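Local coordinates for aspartate-semialdehyde dehydrogenase (Vibrio cholerae, PDB 2R00), which catalyses the NADPH-dependent reductive dephosphorylation of L-aspartyl-4-phosphate to L-aspartate-semialdehyde, an early step towards lysine, methionine and threonine, at residues C131-M136 and M214-E219; R151-T156 and M230-C235; T155-V160 and V236-F241; G243-V248 and W310-N315; E272-A277 and H291-R296. One frame throughout, in Å; residues are numbered along the deposited sequence.

Contact 1. Residues C131-M136 and M214-E219; sequences CSTIQM and MKMVWE
Thr133 and Glu219 join two helices beside the active site, 131-147, which starts at the acyl-thioester nucleophile Cys131, and 211-223, which carries Lys215 of the probable phosphate site. Thr133 OG1 donates a hydrogen bond to Glu219 OE1 at 3.2 Å. The hydroxyl comes in from above the carboxylate plane, 67° out of it. Glu219 OE1 has a second grip, the backbone N of Asn130 just before the helix. The carboxylate thus holds the start of the nucleophile helix, and its OE2 lies near Arg100 of the predicted phosphate site in a weak, long ion pair. Thr133 CG2 rests on Glu219 CB at 3.9 Å.

The two helices lie on one face of the six-stranded sheet of the C-terminal dimerization domain, and the axes of the two short segments cross at -46°. Met216 reaches across from helix 211-223. Its CG is anti to the backbone N (chi1 -173°), and the chain runs on extended. Its methyl CE lies 3.8 Å from Ser132 O and 4.0 Å from Ser132 CB. Met136 bends at its last torsion, and its CE meets Met216 CE at 3.9 Å. Both methionines touch Glu246 of the sheet, and Met216 also touches Thr156.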
# COMPACT_ATOMS: atom_id res chain seq x y z
N CYS A 131 -1.75 -14.39 10.12
CA CYS A 131 -1.92 -13.10 10.83
C CYS A 131 -2.50 -12.01 9.93
O CYS A 131 -3.31 -11.21 10.39
CB CYS A 131 -0.63 -12.62 11.51
SG CYS A 131 -0.86 -11.26 12.78
N SER A 132 -2.09 -11.99 8.66
CA SER A 132 -2.69 -11.10 7.67
C SER A 132 -4.21 -11.23 7.59
O SER A 132 -4.92 -10.22 7.55
CB SER A 132 -2.11 -11.39 6.28
OG SER A 132 -0.92 -10.68 6.06
N THR A 133 -4.69 -12.47 7.55
CA THR A 133 -6.12 -12.76 7.46
C THR A 133 -6.83 -12.45 8.79
O THR A 133 -7.93 -11.90 8.79
CB THR A 133 -6.38 -14.24 7.10
OG1 THR A 133 -5.60 -14.58 5.95
CG2 THR A 133 -7.86 -14.47 6.80
N ILE A 134 -6.20 -12.82 9.90
CA ILE A 134 -6.71 -12.46 11.23
C ILE A 134 -6.93 -10.94 11.34
O ILE A 134 -8.04 -10.49 11.62
CB ILE A 134 -5.77 -12.95 12.35
CG1 ILE A 134 -5.66 -14.48 12.34
CG2 ILE A 134 -6.26 -12.44 13.74
CD1 ILE A 134 -4.54 -15.03 13.25
N GLN A 135 -5.88 -10.17 11.09
CA GLN A 135 -5.91 -8.70 11.14
C GLN A 135 -7.09 -8.13 10.36
O GLN A 135 -7.88 -7.34 10.88
CB GLN A 135 -4.65 -8.13 10.49
CG GLN A 135 -3.45 -7.84 11.37
CD GLN A 135 -2.23 -7.44 10.55
OE1 GLN A 135 -1.23 -8.17 10.53
NE2 GLN A 135 -2.30 -6.29 9.84
N MET A 136 -7.20 -8.54 9.09
CA MET A 136 -8.20 -8.00 8.18
C MET A 136 -9.62 -8.37 8.61
O MET A 136 -10.53 -7.53 8.57
CB MET A 136 -7.93 -8.47 6.73
CG MET A 136 -8.91 -7.89 5.71
SD MET A 136 -8.59 -8.37 3.99
CE MET A 136 -9.06 -10.10 3.98
N MET A 214 -3.71 -16.18 -3.42
CA MET A 214 -4.87 -17.08 -3.52
C MET A 214 -5.21 -17.68 -2.16
O MET A 214 -6.38 -17.88 -1.83
CB MET A 214 -4.62 -18.19 -4.55
CG MET A 214 -4.76 -17.74 -6.00
SD MET A 214 -6.16 -16.64 -6.35
CE MET A 214 -7.62 -17.57 -5.82
N LYS A 215 -4.19 -17.96 -1.36
CA LYS A 215 -4.42 -18.53 -0.03
C LYS A 215 -5.20 -17.59 0.86
O LYS A 215 -6.06 -18.03 1.62
CB LYS A 215 -3.11 -18.96 0.62
CG LYS A 215 -2.65 -20.34 0.17
CD LYS A 215 -1.17 -20.58 0.35
CE LYS A 215 -0.58 -19.82 1.53
NZ LYS A 215 -0.93 -20.40 2.84
N MET A 216 -4.94 -16.29 0.73
CA MET A 216 -5.69 -15.26 1.45
C MET A 216 -7.16 -15.23 1.02
O MET A 216 -8.05 -15.11 1.86
CB MET A 216 -5.02 -13.90 1.25
CG MET A 216 -5.60 -12.78 2.09
SD MET A 216 -4.43 -11.41 2.37
CE MET A 216 -5.19 -10.72 3.83
N VAL A 217 -7.40 -15.35 -0.28
CA VAL A 217 -8.76 -15.45 -0.79
C VAL A 217 -9.50 -16.60 -0.12
O VAL A 217 -10.59 -16.42 0.39
CB VAL A 217 -8.78 -15.69 -2.32
CG1 VAL A 217 -10.21 -15.89 -2.81
CG2 VAL A 217 -8.11 -14.54 -3.07
N TRP A 218 -8.87 -17.77 -0.13
CA TRP A 218 -9.50 -18.99 0.37
C TRP A 218 -9.72 -18.94 1.88
O TRP A 218 -10.78 -19.36 2.36
CB TRP A 218 -8.69 -20.22 -0.04
CG TRP A 218 -8.58 -20.39 -1.54
CD1 TRP A 218 -9.53 -20.06 -2.48
CD2 TRP A 218 -7.47 -20.95 -2.26
NE1 TRP A 218 -9.07 -20.37 -3.75
CE2 TRP A 218 -7.82 -20.92 -3.64
CE3 TRP A 218 -6.22 -21.47 -1.89
CZ2 TRP A 218 -6.95 -21.39 -4.64
CZ3 TRP A 218 -5.36 -21.94 -2.89
CH2 TRP A 218 -5.73 -21.88 -4.25
N GLU A 219 -8.74 -18.42 2.61
CA GLU A 219 -8.92 -18.19 4.05
C GLU A 219 -10.07 -17.22 4.35
O GLU A 219 -10.88 -17.48 5.22
CB GLU A 219 -7.61 -17.71 4.70
CG GLU A 219 -6.50 -18.77 4.73
CD GLU A 219 -5.27 -18.35 5.53
OE1 GLU A 219 -5.43 -17.67 6.56
OE2 GLU A 219 -4.15 -18.74 5.14

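Contact 2. Residues R151-T156 and M230-C235; sequences RINVTT and MVNPTC
Strands 151-156 and 230-235 run parallel in exact register, from Arg151 beside Met230 to Thr156 beside Cys235, with their axes 4.6 Å apart. Backbone bonds pass both ways, such as Ile152 N to Met230 O and Thr234 N to Val154 O. Pro233 CA also approaches Val154 O, 3.1 Å away, in a CA-H...O contact.

On the face with Asn153, Asn232 ND2 donates to Asn153 OD1 at 3.1 Å. The bond is nearly straight, 165° at the hydrogen. The acceptor lies in the amide plane of Asn232, but the donor stands 46° out of the carbonyl plane of Asn153. Arg151 CG comes close to the same nitrogen, 3.4 Å from Asn232 ND2. Further along, Thr155 and Thr234 lie side by side, and a water binds Thr155 OG1 and, weakly, Thr234 OG1.

The other face turns to helices 131-147 and 211-223. Here Val154 CG1, placed between the backbone N and the carbonyl carbon (chi1 58°), meets Pro233 CB at 3.9 Å. Thr156 OG1 lies 3.6 Å from Cys235 SG.

The polar face belongs to the dimer interface. Asp300, Ile301 and Arg298 of the second subunit bind Asn153 ND2, Asn232 OD1 and Thr234 OG1. The amide pair thus uses one bond within the sheet and leaves its remaining polar atoms to the partner subunit.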
# COMPACT_ATOMS: atom_id res chain seq x y z
N ARG A 151 -16.98 -7.06 -2.41
CA ARG A 151 -15.62 -7.22 -2.88
C ARG A 151 -14.61 -6.58 -1.92
O ARG A 151 -14.83 -5.47 -1.43
CB ARG A 151 -15.48 -6.61 -4.27
CG ARG A 151 -14.20 -6.97 -5.00
CD ARG A 151 -14.12 -6.27 -6.36
NE ARG A 151 -15.45 -6.01 -6.90
CZ ARG A 151 -15.93 -4.80 -7.16
NH1 ARG A 151 -15.17 -3.73 -6.95
NH2 ARG A 151 -17.16 -4.66 -7.64
N ILE A 152 -13.53 -7.31 -1.64
CA ILE A 152 -12.38 -6.78 -0.88
C ILE A 152 -11.16 -6.75 -1.79
O ILE A 152 -10.78 -7.78 -2.37
CB ILE A 152 -12.03 -7.66 0.36
CG1 ILE A 152 -13.22 -7.76 1.33
CG2 ILE A 152 -10.80 -7.10 1.10
CD1 ILE A 152 -13.15 -8.98 2.29
N ASN A 153 -10.56 -5.57 -1.91
CA ASN A 153 -9.23 -5.44 -2.49
C ASN A 153 -8.25 -5.05 -1.37
O ASN A 153 -8.46 -4.05 -0.67
CB ASN A 153 -9.22 -4.41 -3.63
CG ASN A 153 -9.88 -4.95 -4.91
OD1 ASN A 153 -11.00 -5.46 -4.88
ND2 ASN A 153 -9.17 -4.85 -6.03
N VAL A 154 -7.21 -5.85 -1.21
CA VAL A 154 -6.31 -5.68 -0.07
C VAL A 154 -4.85 -5.83 -0.49
O VAL A 154 -4.50 -6.75 -1.26
CB VAL A 154 -6.67 -6.65 1.10
CG1 VAL A 154 -6.63 -8.15 0.65
CG2 VAL A 154 -5.77 -6.40 2.32
N THR A 155 -4.00 -4.93 0.01
CA THR A 155 -2.56 -5.01 -0.15
C THR A 155 -1.91 -5.24 1.22
O THR A 155 -2.18 -4.49 2.16
CB THR A 155 -1.98 -3.73 -0.81
OG1 THR A 155 -2.61 -3.52 -2.08
CG2 THR A 155 -0.47 -3.85 -1.02
N THR A 156 -1.08 -6.28 1.33
CA THR A 156 -0.35 -6.56 2.57
C THR A 156 1.12 -6.25 2.37
O THR A 156 1.65 -6.39 1.26
CB THR A 156 -0.48 -8.05 3.05
OG1 THR A 156 0.21 -8.93 2.14
CG2 THR A 156 -1.95 -8.47 3.16
N MET A 230 -15.88 -11.70 -3.10
CA MET A 230 -14.67 -11.66 -3.91
C MET A 230 -13.55 -10.95 -3.16
O MET A 230 -13.77 -9.93 -2.50
CB MET A 230 -14.96 -11.02 -5.28
CG MET A 230 -15.93 -11.86 -6.15
SD MET A 230 -15.32 -13.50 -6.67
CE MET A 230 -16.13 -14.59 -5.49
N VAL A 231 -12.36 -11.54 -3.24
CA VAL A 231 -11.19 -11.04 -2.53
C VAL A 231 -10.05 -10.94 -3.54
O VAL A 231 -9.73 -11.90 -4.23
CB VAL A 231 -10.76 -11.99 -1.38
CG1 VAL A 231 -9.65 -11.34 -0.54
CG2 VAL A 231 -11.97 -12.38 -0.49
N ASN A 232 -9.44 -9.76 -3.61
CA ASN A 232 -8.37 -9.50 -4.57
C ASN A 232 -7.13 -8.99 -3.85
O ASN A 232 -6.98 -7.78 -3.66
CB ASN A 232 -8.89 -8.51 -5.61
CG ASN A 232 -10.15 -9.00 -6.30
OD1 ASN A 232 -10.13 -10.03 -6.96
ND2 ASN A 232 -11.27 -8.30 -6.10
N PRO A 233 -6.26 -9.91 -3.38
CA PRO A 233 -5.08 -9.50 -2.62
C PRO A 233 -3.85 -9.22 -3.48
O PRO A 233 -3.66 -9.83 -4.54
CB PRO A 233 -4.80 -10.72 -1.72
CG PRO A 233 -5.89 -11.73 -2.03
CD PRO A 233 -6.35 -11.37 -3.42
N THR A 234 -3.03 -8.30 -2.99
CA THR A 234 -1.70 -8.05 -3.51
C THR A 234 -0.74 -8.15 -2.33
O THR A 234 -0.80 -7.36 -1.40
CB THR A 234 -1.59 -6.67 -4.18
OG1 THR A 234 -2.58 -6.56 -5.20
CG2 THR A 234 -0.20 -6.49 -4.83
N CYS A 235 0.12 -9.17 -2.36
CA CYS A 235 1.02 -9.42 -1.25
C CYS A 235 2.39 -8.92 -1.65
O CYS A 235 3.06 -9.50 -2.51
CB CYS A 235 1.01 -10.91 -0.88
SG CYS A 235 -0.66 -11.44 -0.32
O HOH W 1 -1.93 -3.32 -4.68

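Contact 3. Residues T155-V160 and V236-F241; sequences TTYQSV and VRVPVF
Gln158 CG sits between its own backbone N and carbonyl carbon (chi1 59°), while Arg237 bends at chi2 (91°), which turns its CD towards Gln158 and Ser159. The two side chains of the predicted substrate site then meet. Gln158 CG lies at the edge of the guanidinium, 3.2 Å from Arg237 NE. Arg237 NH2 gives a weak hydrogen bond to Gln158 OE1 at 3.4 Å, with amide and guanidinium planes 77° apart. Ser159 O stands over the centre of the guanidinium face, 3.0 Å from Arg237 CZ.

These residues end two parallel strands of the dimerization-domain sheet. The pairing runs through Val236 N to Thr156 O and Val238 N to Gln158 O, and closes with Val160 N to Val238 O. On the opposite face of the sheet, Tyr157 CB packs on Phe241 CE2 at 3.8 Å and Val238 CG1 at 3.9 Å. Tyr157 OH bonds to Tyr157 of the second subunit.

A water donates to Val236 O, accepts from Gln158 NE2 and bonds Thr156 OG1. Glu212 also takes an N-H of Gln158 NE2. Two acceptors thus hold the Gln158 amide. Ser159 O, over the guanidinium but not hydrogen-bonded to it, would probably help stabilise the Arg237 charge.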
# COMPACT_ATOMS: atom_id res chain seq x y z
N THR A 155 -4.00 -4.93 0.01
CA THR A 155 -2.56 -5.01 -0.15
C THR A 155 -1.91 -5.24 1.22
O THR A 155 -2.18 -4.49 2.16
CB THR A 155 -1.98 -3.73 -0.81
OG1 THR A 155 -2.61 -3.52 -2.08
CG2 THR A 155 -0.47 -3.85 -1.02
N THR A 156 -1.08 -6.28 1.33
CA THR A 156 -0.35 -6.56 2.57
C THR A 156 1.12 -6.25 2.37
O THR A 156 1.65 -6.39 1.26
CB THR A 156 -0.48 -8.05 3.05
OG1 THR A 156 0.21 -8.93 2.14
CG2 THR A 156 -1.95 -8.47 3.16
N TYR A 157 1.78 -5.87 3.45
CA TYR A 157 3.16 -5.43 3.40
C TYR A 157 3.96 -6.16 4.47
O TYR A 157 3.60 -6.13 5.65
CB TYR A 157 3.26 -3.93 3.64
CG TYR A 157 2.42 -3.06 2.74
CD1 TYR A 157 1.16 -2.62 3.14
CD2 TYR A 157 2.89 -2.65 1.50
CE1 TYR A 157 0.38 -1.80 2.32
CE2 TYR A 157 2.13 -1.83 0.67
CZ TYR A 157 0.87 -1.41 1.09
OH TYR A 157 0.10 -0.61 0.27
N GLN A 158 5.05 -6.79 4.05
CA GLN A 158 5.98 -7.44 4.96
C GLN A 158 7.38 -7.37 4.38
O GLN A 158 7.55 -7.17 3.18
CB GLN A 158 5.57 -8.91 5.20
CG GLN A 158 5.51 -9.75 3.94
CD GLN A 158 4.81 -11.08 4.16
OE1 GLN A 158 5.00 -11.74 5.19
NE2 GLN A 158 3.99 -11.49 3.19
N SER A 159 8.38 -7.54 5.25
CA SER A 159 9.79 -7.45 4.87
C SER A 159 10.15 -8.51 3.83
O SER A 159 9.61 -9.62 3.85
CB SER A 159 10.65 -7.70 6.09
OG SER A 159 10.43 -9.02 6.57
N VAL A 160 11.09 -8.18 2.95
CA VAL A 160 11.61 -9.18 2.00
C VAL A 160 12.42 -10.28 2.71
O VAL A 160 12.42 -11.43 2.26
CB VAL A 160 12.39 -8.52 0.81
CG1 VAL A 160 13.63 -7.76 1.29
CG2 VAL A 160 12.77 -9.57 -0.26
N VAL A 236 2.78 -7.81 -1.03
CA VAL A 236 3.95 -7.03 -1.44
C VAL A 236 5.08 -7.19 -0.43
O VAL A 236 4.87 -7.16 0.79
CB VAL A 236 3.56 -5.53 -1.59
CG1 VAL A 236 4.78 -4.66 -1.73
CG2 VAL A 236 2.68 -5.35 -2.81
N ARG A 237 6.30 -7.37 -0.95
CA ARG A 237 7.45 -7.40 -0.07
C ARG A 237 8.11 -6.03 -0.09
O ARG A 237 8.30 -5.42 -1.16
CB ARG A 237 8.43 -8.49 -0.49
CG ARG A 237 8.70 -9.48 0.62
CD ARG A 237 7.74 -10.66 0.59
NE ARG A 237 7.51 -11.23 1.93
CZ ARG A 237 8.35 -12.04 2.58
NH1 ARG A 237 9.51 -12.40 2.05
NH2 ARG A 237 8.03 -12.50 3.79
N VAL A 238 8.43 -5.52 1.09
CA VAL A 238 9.11 -4.22 1.17
C VAL A 238 10.59 -4.37 1.60
O VAL A 238 10.90 -5.19 2.47
CB VAL A 238 8.30 -3.13 1.96
CG1 VAL A 238 6.96 -3.64 2.49
CG2 VAL A 238 9.13 -2.43 3.03
N PRO A 239 11.50 -3.60 0.95
CA PRO A 239 12.94 -3.70 1.22
C PRO A 239 13.28 -3.86 2.71
O PRO A 239 13.97 -4.81 3.07
CB PRO A 239 13.50 -2.40 0.64
CG PRO A 239 12.59 -2.10 -0.51
CD PRO A 239 11.21 -2.59 -0.09
N VAL A 240 12.79 -2.96 3.57
CA VAL A 240 12.98 -3.07 5.02
C VAL A 240 11.68 -2.71 5.76
O VAL A 240 11.10 -1.66 5.49
CB VAL A 240 14.16 -2.19 5.54
CG1 VAL A 240 14.54 -2.58 6.97
CG2 VAL A 240 15.39 -2.29 4.61
N PHE A 241 11.24 -3.56 6.69
CA PHE A 241 9.93 -3.38 7.34
C PHE A 241 9.81 -4.12 8.68
O PHE A 241 9.98 -5.35 8.74
CB PHE A 241 8.82 -3.86 6.39
CG PHE A 241 7.51 -3.12 6.54
CD1 PHE A 241 7.44 -1.74 6.35
CD2 PHE A 241 6.33 -3.82 6.80
CE1 PHE A 241 6.23 -1.06 6.45
CE2 PHE A 241 5.10 -3.15 6.90
CZ PHE A 241 5.06 -1.76 6.73
O HOH W 2 2.94 -9.22 1.85
O HOH W 3 7.69 -7.55 8.49

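Contact 4. Residues G243-V248 and W310-N315; sequences GHAEAV and WVVADN
Trp310, well inside strand 306-313, sets its ring against Ala247. Ala247 CB lies over one face of the indole, 3.7 Å from the centre of the six-membered ring and 3.4 Å from Trp310 CE2, in a CH-pi contact. Arg296 makes a cation-pi contact with the indole, and the Tyr157 ring also meets it.

Val311 turns to the other face of the sheet. The two strands are antiparallel, and its backbone exchanges two hydrogen bonds with Glu246, in a hydrogen-bonded pair. Glu246 lies alongside Val311, with OE1 4.0 Å from Val311 CB, and Val311 CG2 meets Val248 CG2 at 4.2 Å. Val312 forms a non-hydrogen-bonded pair with Ala245, where Val312 CG2 touches Ala245 CB at 3.9 Å. Its CG1 lies 3.6 Å from His244 O.

Ala313 forms the next hydrogen-bonded pair. Ala313 N binds His244 O, and His244 N binds Ala313 O at 2.9 Å. At Asp314 the strand has ended, and Asp314 O lies 3.5 Å from Gly243 CA, which is also close to Ala313 O. Asn315, of the predicted NADP(+) site, is the N-cap of the last helix.

Both backbone polar atoms of His244, the predicted proton acceptor, are thus bound by Ala313, so the ring, with ND1 bonded to Gln135 and Glu246 OE2 at its edge, projects from a strand paired at this very residue.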
# COMPACT_ATOMS: atom_id res chain seq x y z
N GLY A 243 7.17 -5.12 11.55
CA GLY A 243 5.74 -5.30 11.75
C GLY A 243 5.05 -5.58 10.43
O GLY A 243 5.71 -5.85 9.42
N HIS A 244 3.73 -5.51 10.44
CA HIS A 244 2.93 -5.88 9.29
C HIS A 244 1.82 -4.87 9.08
O HIS A 244 1.23 -4.38 10.04
CB HIS A 244 2.35 -7.29 9.49
CG HIS A 244 1.50 -7.76 8.35
ND1 HIS A 244 0.12 -7.74 8.41
CD2 HIS A 244 1.83 -8.24 7.13
CE1 HIS A 244 -0.36 -8.20 7.27
NE2 HIS A 244 0.65 -8.50 6.47
N ALA A 245 1.53 -4.57 7.82
CA ALA A 245 0.47 -3.62 7.49
C ALA A 245 -0.36 -4.11 6.32
O ALA A 245 0.13 -4.90 5.50
CB ALA A 245 1.05 -2.25 7.20
N GLU A 246 -1.61 -3.64 6.25
CA GLU A 246 -2.52 -3.92 5.15
C GLU A 246 -3.31 -2.67 4.81
O GLU A 246 -3.76 -1.98 5.70
CB GLU A 246 -3.54 -4.98 5.53
CG GLU A 246 -2.94 -6.23 6.07
CD GLU A 246 -3.98 -7.20 6.50
OE1 GLU A 246 -5.05 -6.77 6.99
OE2 GLU A 246 -3.73 -8.39 6.35
N ALA A 247 -3.46 -2.41 3.52
CA ALA A 247 -4.36 -1.37 3.02
C ALA A 247 -5.59 -2.10 2.49
O ALA A 247 -5.46 -3.03 1.69
CB ALA A 247 -3.68 -0.58 1.90
N VAL A 248 -6.77 -1.70 2.96
CA VAL A 248 -8.00 -2.43 2.63
C VAL A 248 -9.03 -1.53 1.97
O VAL A 248 -9.38 -0.47 2.51
CB VAL A 248 -8.67 -3.08 3.90
CG1 VAL A 248 -9.82 -4.02 3.49
CG2 VAL A 248 -7.65 -3.83 4.74
N TRP A 310 -6.64 1.23 6.80
CA TRP A 310 -5.38 0.52 6.95
C TRP A 310 -5.36 -0.17 8.30
O TRP A 310 -5.90 0.33 9.28
CB TRP A 310 -4.20 1.49 6.86
CG TRP A 310 -3.87 1.90 5.44
CD1 TRP A 310 -4.70 2.53 4.56
CD2 TRP A 310 -2.61 1.72 4.77
NE1 TRP A 310 -4.04 2.75 3.37
CE2 TRP A 310 -2.76 2.27 3.47
CE3 TRP A 310 -1.38 1.15 5.13
CZ2 TRP A 310 -1.72 2.26 2.53
CZ3 TRP A 310 -0.36 1.14 4.20
CH2 TRP A 310 -0.53 1.70 2.92
N VAL A 311 -4.75 -1.35 8.32
CA VAL A 311 -4.74 -2.21 9.50
C VAL A 311 -3.30 -2.60 9.74
O VAL A 311 -2.60 -3.02 8.82
CB VAL A 311 -5.61 -3.49 9.26
CG1 VAL A 311 -5.69 -4.32 10.53
CG2 VAL A 311 -6.98 -3.12 8.79
N VAL A 312 -2.85 -2.44 10.98
CA VAL A 312 -1.46 -2.71 11.35
C VAL A 312 -1.38 -3.69 12.52
O VAL A 312 -2.22 -3.67 13.43
CB VAL A 312 -0.68 -1.38 11.64
CG1 VAL A 312 0.68 -1.65 12.25
CG2 VAL A 312 -0.51 -0.55 10.36
N ALA A 313 -0.39 -4.57 12.46
CA ALA A 313 0.06 -5.36 13.61
C ALA A 313 1.52 -5.04 13.84
O ALA A 313 2.35 -5.22 12.93
CB ALA A 313 -0.11 -6.84 13.36
N ASP A 314 1.84 -4.53 15.03
CA ASP A 314 3.23 -4.27 15.40
C ASP A 314 3.94 -5.58 15.70
O ASP A 314 4.94 -5.91 15.06
CB ASP A 314 3.32 -3.31 16.60
CG ASP A 314 4.75 -2.91 16.92
OD1 ASP A 314 5.55 -2.68 15.97
OD2 ASP A 314 5.09 -2.83 18.12
N ASN A 315 3.41 -6.35 16.65
CA ASN A 315 3.97 -7.67 16.95
C ASN A 315 3.15 -8.77 16.29
O ASN A 315 2.12 -9.21 16.82
CB ASN A 315 4.12 -7.91 18.45
CG ASN A 315 5.05 -9.08 18.76
OD1 ASN A 315 5.93 -8.98 19.62
ND2 ASN A 315 4.86 -10.19 18.05

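Contact 5. Residues E272-A277 and H291-R296; sequences ELFRGA and HVLVGR
Phe274 reaches across to strand 292-296 and can be followed from its base. Its CB lies 3.8 Å from Val294 O. CG is anti to the carbonyl carbon (chi1 -64°) and stays near the same oxygen. CD1 comes closer, 3.6 Å from Val294 O, which lies at the ring edge, in its plane. CE1, further round the ring, lies 3.9 Å from Leu293 CG. Arg284 makes a cation-pi contact with the ring, and Ile198 of the second subunit packs on Phe274.

The short strand 271-273 is the outermost strand at this side of the dimerization-domain sheet within the chain, and it runs parallel to 292-300. Glu272 N bonds to Val292 O, and Val294 N returns a nearly straight bond to Glu272 O, 175° at the hydrogen. Phe274 N then bonds to Val294 O at 2.9 Å. On the face turned to helix 258-267, Leu273 CD1 meets Val294 CG1 at 4.0 Å. On the other face, Glu272 CB meets Leu293 CD1 at 4.0 Å, and the carboxylate goes to a salt bridge with Arg284.

Past Phe274 the two segments part. A water bridges them, donating to Phe274 O and accepting from Arg296 N, each at 2.8 Å. Val294 O accepts the backbone N-H of Phe274 and also lies in plane at its ring edge; water takes over where direct pairing stops.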
# COMPACT_ATOMS: atom_id res chain seq x y z
N GLU A 272 -7.99 -1.25 18.10
CA GLU A 272 -7.69 0.12 18.48
C GLU A 272 -7.80 1.03 17.25
O GLU A 272 -7.04 0.88 16.28
CB GLU A 272 -6.32 0.25 19.14
CG GLU A 272 -5.97 1.70 19.51
CD GLU A 272 -4.95 1.82 20.63
OE1 GLU A 272 -4.65 0.80 21.29
OE2 GLU A 272 -4.46 2.94 20.87
N LEU A 273 -8.76 1.95 17.29
CA LEU A 273 -8.93 2.92 16.23
C LEU A 273 -8.20 4.23 16.51
O LEU A 273 -8.35 4.83 17.59
CB LEU A 273 -10.42 3.21 15.98
CG LEU A 273 -10.67 4.11 14.76
CD1 LEU A 273 -11.02 3.27 13.53
CD2 LEU A 273 -11.77 5.11 15.07
N PHE A 274 -7.42 4.68 15.52
CA PHE A 274 -6.71 5.95 15.57
C PHE A 274 -7.41 6.94 14.63
O PHE A 274 -7.46 6.73 13.41
CB PHE A 274 -5.25 5.76 15.15
CG PHE A 274 -4.47 4.90 16.08
CD1 PHE A 274 -4.65 3.51 16.09
CD2 PHE A 274 -3.52 5.45 16.93
CE1 PHE A 274 -3.92 2.71 16.96
CE2 PHE A 274 -2.78 4.66 17.79
CZ PHE A 274 -2.99 3.28 17.81
N ARG A 275 -7.96 8.00 15.21
CA ARG A 275 -8.71 8.99 14.45
C ARG A 275 -7.80 10.10 13.93
O ARG A 275 -8.20 10.90 13.09
CB ARG A 275 -9.84 9.59 15.30
CG ARG A 275 -11.09 8.71 15.41
CD ARG A 275 -12.07 9.28 16.44
NE ARG A 275 -13.26 8.45 16.62
CZ ARG A 275 -14.33 8.46 15.83
NH1 ARG A 275 -14.39 9.26 14.76
NH2 ARG A 275 -15.36 7.67 16.10
N GLY A 276 -6.57 10.13 14.44
CA GLY A 276 -5.62 11.15 14.05
C GLY A 276 -5.46 12.18 15.15
O GLY A 276 -6.35 12.37 15.99
N ALA A 277 -4.30 12.85 15.15
CA ALA A 277 -3.98 13.82 16.19
C ALA A 277 -3.95 15.22 15.58
O ALA A 277 -3.44 15.40 14.47
CB ALA A 277 -2.62 13.50 16.81
N HIS A 291 -3.41 -6.35 19.58
CA HIS A 291 -4.60 -5.63 19.16
C HIS A 291 -4.50 -5.28 17.68
O HIS A 291 -3.40 -5.13 17.13
CB HIS A 291 -4.79 -4.36 19.99
CG HIS A 291 -5.52 -4.57 21.27
ND1 HIS A 291 -5.23 -5.60 22.15
CD2 HIS A 291 -6.52 -3.85 21.85
CE1 HIS A 291 -6.03 -5.52 23.20
NE2 HIS A 291 -6.82 -4.47 23.04
N VAL A 292 -5.65 -5.16 17.04
CA VAL A 292 -5.73 -4.81 15.64
C VAL A 292 -5.80 -3.27 15.56
O VAL A 292 -6.79 -2.66 15.98
CB VAL A 292 -6.94 -5.52 14.98
CG1 VAL A 292 -7.20 -5.02 13.57
CG2 VAL A 292 -6.72 -7.04 14.98
N LEU A 293 -4.73 -2.67 15.06
CA LEU A 293 -4.58 -1.21 14.99
C LEU A 293 -5.13 -0.72 13.65
O LEU A 293 -4.64 -1.11 12.59
CB LEU A 293 -3.10 -0.84 15.12
CG LEU A 293 -2.32 -0.81 16.45
CD1 LEU A 293 -3.04 -1.41 17.66
CD2 LEU A 293 -0.94 -1.45 16.26
N VAL A 294 -6.16 0.13 13.71
CA VAL A 294 -6.87 0.60 12.51
C VAL A 294 -6.78 2.13 12.38
O VAL A 294 -6.87 2.84 13.38
CB VAL A 294 -8.34 0.11 12.47
CG1 VAL A 294 -9.08 0.66 11.25
CG2 VAL A 294 -8.41 -1.44 12.47
N GLY A 295 -6.57 2.62 11.16
CA GLY A 295 -6.52 4.07 10.88
C GLY A 295 -6.81 4.41 9.43
O GLY A 295 -7.10 3.52 8.63
N ARG A 296 -6.71 5.70 9.10
CA ARG A 296 -6.95 6.22 7.75
C ARG A 296 -8.30 5.72 7.20
O ARG A 296 -8.40 5.33 6.04
CB ARG A 296 -5.76 5.90 6.80
CG ARG A 296 -5.74 6.66 5.45
CD ARG A 296 -4.30 6.82 4.86
NE ARG A 296 -3.44 5.68 5.20
CZ ARG A 296 -2.13 5.73 5.42
NH1 ARG A 296 -1.45 6.87 5.35
NH2 ARG A 296 -1.51 4.61 5.72
O HOH W 4 -5.60 7.08 11.32

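In the fold
Contacts 2 to 5 lie in the six-stranded mixed sheet of the dimerization domain, and contact 1 packs two helices on one face of it. Contacts 2 and 3 are successive parts of the same strand pair, 149-159 with 230-238, with centres about 15 Å apart. Strand 244-252 of contact 4 adjoins 149-159. Contact 5 closes the far side, its centre about 20 Å from that of contact 2, and is nested in the loop closed by contact 4. Contacts 1, 2 and 3 interleave along the chain. Gln135 OE1 bonds to His244 ND1, joining contacts 1 and 4 and placing the predicted base near the nucleophile's helix. All five contacts also touch the second subunit.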